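Long-range contact in Lmo0741 protein (Listeria monocytogenes, PDB 4R1H), which probably binds DNA as a transcription regulator of the GntR family, through a winged helix-turn-helix domain: residues I16-I20 with L41-V47. Coordinates in Å, arbitrary orientation, origin at the centre of the assembly. Numbering follows the deposited sequence.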
loop_
_atom_site.group_PDB
_atom_site.type_symbol
_atom_site.label_atom_id
_atom_site.label_comp_id
_atom_site.label_asym_id
_atom_site.label_seq_id
_atom_site.Cartn_x
_atom_site.Cartn_y
_atom_site.Cartn_z
ATOM N N ILE A 16 7.835 -13.516 -1.613
ATOM C CA ILE A 16 8.801 -14.294 -0.885
ATOM C C ILE A 16 10.067 -13.472 -0.722
ATOM O O ILE A 16 10.694 -13.529 0.344
ATOM C CB ILE A 16 9.145 -15.644 -1.555
ATOM C CG1 ILE A 16 7.890 -16.517 -1.830
ATOM C CG2 ILE A 16 10.160 -16.428 -0.708
ATOM C CD1 ILE A 16 7.323 -17.274 -0.648
ATOM N N VAL A 17 10.498 -12.770 -1.779
ATOM C CA VAL A 17 11.629 -11.875 -1.608
ATOM C C VAL A 17 11.354 -10.908 -0.438
ATOM O O VAL A 17 12.232 -10.691 0.413
ATOM C CB VAL A 17 11.937 -11.134 -2.886
ATOM C CG1 VAL A 17 12.960 -10.061 -2.683
ATOM C CG2 VAL A 17 12.473 -12.151 -3.905
ATOM N N HIS A 18 10.145 -10.361 -0.389
ATOM C CA HIS A 18 9.838 -9.356 0.685
ATOM C C HIS A 18 9.826 -9.981 2.054
ATOM O O HIS A 18 10.337 -9.367 2.994
ATOM C CB HIS A 18 8.486 -8.659 0.469
ATOM C CG HIS A 18 8.254 -7.560 1.451
ATOM N ND1 HIS A 18 8.975 -6.388 1.405
ATOM C CD2 HIS A 18 7.410 -7.451 2.505
ATOM C CE1 HIS A 18 8.567 -5.587 2.383
ATOM N NE2 HIS A 18 7.613 -6.209 3.053
ATOM N N TYR A 19 9.306 -11.193 2.178
ATOM C CA TYR A 19 9.313 -11.941 3.405
ATOM C C TYR A 19 10.728 -12.155 3.919
ATOM O O TYR A 19 11.010 -11.890 5.072
ATOM C CB TYR A 19 8.638 -13.289 3.191
ATOM C CG TYR A 19 8.803 -14.252 4.328
ATOM C CD1 TYR A 19 7.893 -14.263 5.402
ATOM C CD2 TYR A 19 9.858 -15.164 4.351
ATOM C CE1 TYR A 19 8.054 -15.144 6.444
ATOM C CE2 TYR A 19 10.036 -16.043 5.405
ATOM C CZ TYR A 19 9.123 -16.027 6.449
ATOM O OH TYR A 19 9.300 -16.934 7.486
ATOM N N ILE A 20 11.632 -12.573 3.035
ATOM C CA ILE A 20 13.052 -12.755 3.398
ATOM C C ILE A 20 13.689 -11.433 3.774
ATOM O O ILE A 20 14.421 -11.362 4.761
ATOM C CB ILE A 20 13.832 -13.439 2.262
ATOM C CG1 ILE A 20 13.302 -14.877 2.148
ATOM C CG2 ILE A 20 15.324 -13.343 2.484
ATOM C CD1 ILE A 20 13.543 -15.537 0.817
ATOM N N LEU A 41 12.526 -24.003 3.001
ATOM C CA LEU A 41 11.714 -22.807 2.944
ATOM C C LEU A 41 10.380 -23.062 2.248
ATOM O O LEU A 41 9.368 -22.484 2.645
ATOM C CB LEU A 41 12.456 -21.629 2.263
ATOM C CG LEU A 41 11.778 -20.294 2.440
ATOM C CD1 LEU A 41 11.645 -20.017 3.935
ATOM C CD2 LEU A 41 12.553 -19.159 1.750
ATOM N N ALA A 42 10.403 -23.804 1.143
ATOM C CA ALA A 42 9.162 -24.114 0.375
ATOM C C ALA A 42 8.118 -24.768 1.283
ATOM O O ALA A 42 6.921 -24.477 1.190
ATOM C CB ALA A 42 9.508 -25.058 -0.760
ATOM N N THR A 43 8.599 -25.632 2.172
ATOM C CA THR A 43 7.729 -26.346 3.139
ATOM C C THR A 43 7.171 -25.386 4.154
ATOM O O THR A 43 5.955 -25.311 4.362
ATOM C CB THR A 43 8.539 -27.396 3.896
ATOM O OG1 THR A 43 9.130 -28.293 2.958
ATOM C CG2 THR A 43 7.685 -28.159 4.913
ATOM N N LYS A 44 8.067 -24.589 4.739
ATOM C CA LYS A 44 7.679 -23.646 5.771
ATOM C C LYS A 44 6.654 -22.664 5.251
ATOM O O LYS A 44 5.664 -22.376 5.939
ATOM C CB LYS A 44 8.916 -22.889 6.282
ATOM C CG LYS A 44 8.646 -22.022 7.489
ATOM C CD LYS A 44 9.920 -21.344 7.975
ATOM C CE LYS A 44 9.596 -20.076 8.747
ATOM N NZ LYS A 44 9.131 -20.348 10.125
ATOM N N LEU A 45 6.857 -22.148 4.034
ATOM C CA LEU A 45 5.886 -21.199 3.453
ATOM C C LEU A 45 4.756 -21.861 2.630
ATOM O O LEU A 45 3.867 -21.147 2.172
ATOM C CB LEU A 45 6.574 -20.150 2.590
ATOM C CG LEU A 45 7.618 -19.349 3.343
ATOM C CD1 LEU A 45 8.320 -18.380 2.401
ATOM C CD2 LEU A 45 6.996 -18.632 4.538
ATOM N N GLU A 46 4.828 -23.179 2.476
ATOM C CA GLU A 46 3.870 -23.948 1.660
ATOM C C GLU A 46 3.714 -23.288 0.302
ATOM O O GLU A 46 2.628 -22.853 -0.073
ATOM C CB GLU A 46 2.517 -24.046 2.370
ATOM C CG GLU A 46 2.569 -24.832 3.671
ATOM C CD GLU A 46 1.192 -25.232 4.173
ATOM O OE1 GLU A 46 1.087 -26.358 4.695
ATOM O OE2 GLU A 46 0.226 -24.431 4.055
ATOM N N VAL A 47 4.835 -23.159 -0.408
ATOM C CA VAL A 47 4.818 -22.649 -1.788
ATOM C C VAL A 47 5.638 -23.612 -2.617
ATOM O O VAL A 47 6.371 -24.437 -2.098
ATOM C CB VAL A 47 5.376 -21.207 -1.967
ATOM C CG1 VAL A 47 4.581 -20.223 -1.158
ATOM C CG2 VAL A 47 6.834 -21.155 -1.578
#
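With local axes 12.9 Å apart at closest approach and crossing at 95°, helices 12-25 and 38-45 meet through side chains rather than backbone; even the nearest CA pair, Ile16 and Leu45, lies 8.7 Å apart. Ile16 points toward the other segment, and its m,m rotamer puts CD1 3.4 Å from Leu45 CD1 and 4.0 Å from Val47 CG2. Tyr19, chi1 t, reaches roughly perpendicular to the 41-45 axis: Leu45 CD2 sits over its ring face, 4.1 Å from the centroid and 19° off the normal, a CH-pi contact, while Tyr19 OH touches Lys44 CE at 3.4 Å. Leu45 (m,t) serves both partners, as its CD1 meets Ile16 and lies 4.1 Å from Tyr19 CD2. Within the winged helix-turn-helix, helix 38-45 is the first helix of the HTH and 49-61 follows as the probable recognition helix. The intervening turn starts with a Schellman motif: Glu46 has positive phi (49°), with Val47 N bonded to Ala42 O (2.9 Å) and Glu46 N to Thr43 O (3.1 Å). This reversal brings Val47 back toward Ile16. Deeper in, the CB of Ile20 points sideways, yet its m,t rotamer carries CD1 to 3.9 Å from Leu41 CD2, and Tyr56 of helix 49-61 touches both side chains.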